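Local coordinates for axin interactor, dorsalization-associated protein (PDB 2QZQ) that acts as a ventralizing factor in the embryo, binding axin and disrupting its homodimerization so that axin-mediated JNK activation is inhibited, at residues Gln74-Leu77 and Glu78-Pro81. Sequence-based numbering, arbitrary orientation.
Sequences QRHL and EKLP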
loop_
_atom_site.group_PDB
_atom_site.type_symbol
_atom_site.label_atom_id
_atom_site.label_comp_id
_atom_site.label_asym_id
_atom_site.label_seq_id
_atom_site.Cartn_x
_atom_site.Cartn_y
_atom_site.Cartn_z
ATOM N N GLN A 74 -4.461 11.268 -1.296
ATOM C CA GLN A 74 -4.991 12.519 -0.768
ATOM C C GLN A 74 -4.147 13.741 -1.108
ATOM O O GLN A 74 -3.933 14.624 -0.283
ATOM C CB GLN A 74 -5.187 12.393 0.746
ATOM C CG GLN A 74 -6.234 11.347 1.105
ATOM C CD GLN A 74 -7.627 11.757 0.659
ATOM O OE1 GLN A 74 -8.121 12.817 1.059
ATOM N NE2 GLN A 74 -8.268 10.929 -0.149
ATOM N N ARG A 75 -3.664 13.784 -2.341
ATOM C CA ARG A 75 -3.075 15.007 -2.874
ATOM C C ARG A 75 -3.019 14.907 -4.387
ATOM O O ARG A 75 -2.676 13.858 -4.940
ATOM C CB ARG A 75 -1.678 15.289 -2.296
ATOM C CG ARG A 75 -1.285 16.765 -2.400
ATOM C CD ARG A 75 0.207 17.023 -2.092
ATOM N NE ARG A 75 0.473 17.023 -0.653
ATOM C CZ ARG A 75 1.591 17.467 -0.081
ATOM N NH1 ARG A 75 2.575 17.969 -0.815
ATOM N NH2 ARG A 75 1.724 17.411 1.241
ATOM N N HIS A 76 -3.355 16.005 -5.053
ATOM C CA HIS A 76 -3.145 16.095 -6.509
ATOM C C HIS A 76 -1.682 15.819 -6.837
ATOM O O HIS A 76 -0.775 16.349 -6.199
ATOM C CB HIS A 76 -3.638 17.457 -7.053
ATOM C CG HIS A 76 -5.108 17.669 -6.855
ATOM N ND1 HIS A 76 -5.632 18.190 -5.691
ATOM C CD2 HIS A 76 -6.166 17.386 -7.650
ATOM C CE1 HIS A 76 -6.951 18.236 -5.786
ATOM N NE2 HIS A 76 -7.301 17.749 -6.964
ATOM N N LEU A 77 -1.456 14.947 -7.812
ATOM C CA LEU A 77 -0.101 14.444 -8.114
ATOM C C LEU A 77 0.941 15.533 -8.349
ATOM O O LEU A 77 2.057 15.422 -7.864
ATOM C CB LEU A 77 -0.120 13.459 -9.291
ATOM C CG LEU A 77 -0.899 12.158 -9.126
ATOM C CD1 LEU A 77 -0.781 11.293 -10.373
ATOM C CD2 LEU A 77 -0.452 11.406 -7.850
ATOM N N GLU A 78 0.564 16.598 -9.066
ATOM C CA GLU A 78 1.490 17.690 -9.408
ATOM C C GLU A 78 1.982 18.476 -8.191
ATOM O O GLU A 78 2.975 19.223 -8.272
ATOM C CB GLU A 78 0.849 18.623 -10.459
ATOM C CG GLU A 78 0.538 17.942 -11.802
ATOM C CD GLU A 78 -0.796 17.225 -11.819
ATOM O OE1 GLU A 78 -1.469 17.219 -10.774
ATOM O OE2 GLU A 78 -1.196 16.676 -12.869
ATOM N N LYS A 79 1.317 18.274 -7.051
ATOM C CA LYS A 79 1.667 18.957 -5.798
ATOM C C LYS A 79 2.539 18.133 -4.854
ATOM O O LYS A 79 3.018 18.642 -3.811
ATOM C CB LYS A 79 0.402 19.412 -5.076
ATOM C CG LYS A 79 -0.373 20.475 -5.819
ATOM C CD LYS A 79 -1.690 20.742 -5.126
ATOM C CE LYS A 79 -2.623 21.579 -5.979
ATOM N NZ LYS A 79 -3.996 21.474 -5.434
ATOM N N LEU A 80 2.747 16.865 -5.209
ATOM C CA LEU A 80 3.668 15.997 -4.482
ATOM C C LEU A 80 5.124 16.323 -4.829
ATOM O O LEU A 80 5.447 16.574 -6.011
ATOM C CB LEU A 80 3.328 14.507 -4.729
ATOM C CG LEU A 80 2.059 13.991 -4.020
ATOM C CD1 LEU A 80 1.580 12.679 -4.603
ATOM C CD2 LEU A 80 2.244 13.858 -2.485
ATOM N N PRO A 81 6.002 16.344 -3.809
ATOM C CA PRO A 81 7.425 16.626 -4.037
ATOM C C PRO A 81 8.114 15.449 -4.731
ATOM O O PRO A 81 7.655 14.307 -4.603
ATOM C CB PRO A 81 7.980 16.847 -2.620
ATOM C CG PRO A 81 7.058 16.099 -1.705
ATOM C CD PRO A 81 5.695 16.101 -2.380
HETATM O O HOH W 1 -4.155 18.578 -3.542
#
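Arg75 reaches across a short 3-10 turn to the carbonyl oxygen of Lys79, a compact example of a side chain closing the turn that follows it. Arg75 NH1 donates to Lys79 O over 3.1 Å, a fairly straight bond (156°) that lies in the guanidinium plane but rises above the plane of the carbonyl. With CG anti to the backbone N (chi1 -158°) and chi2 extended, Arg75 CD comes to 3.8 Å from Leu80 CD2, the methyl over one face of the guanidinium; the bend at chi3 (-79°) then turns that group toward Lys79 O. A leucine in its place, having no guanidinium, would probably leave the Lys79 carbonyl without this donor and Leu48 O without its mate, Arg75 NH2.

The turn itself is built by Lys79 N donating to His76 O (3.0 Å) and Leu80 N to Leu77 O (3.1 Å), successive i+3 to i amide-to-carbonyl bonds, while Leu77 CD2 meets Leu80 CD1 at 4.0 Å. Lys79 runs extended beside His76, and a water in the plane of the His76 ring has its O 2.6 Å from His76 ND1 and accepts from His76 N. Further out, Lys79 NZ forms a salt bridge with Glu10, and Glu78 OE2 bonds Thr14 OG1. In this C-terminal, Aida-type C2 domain, the loop between strands 64-72 and 85-94 is thus closed on itself through backbone carbonyls and joined by charged side-chain ends to Leu48, Glu10 and Thr14.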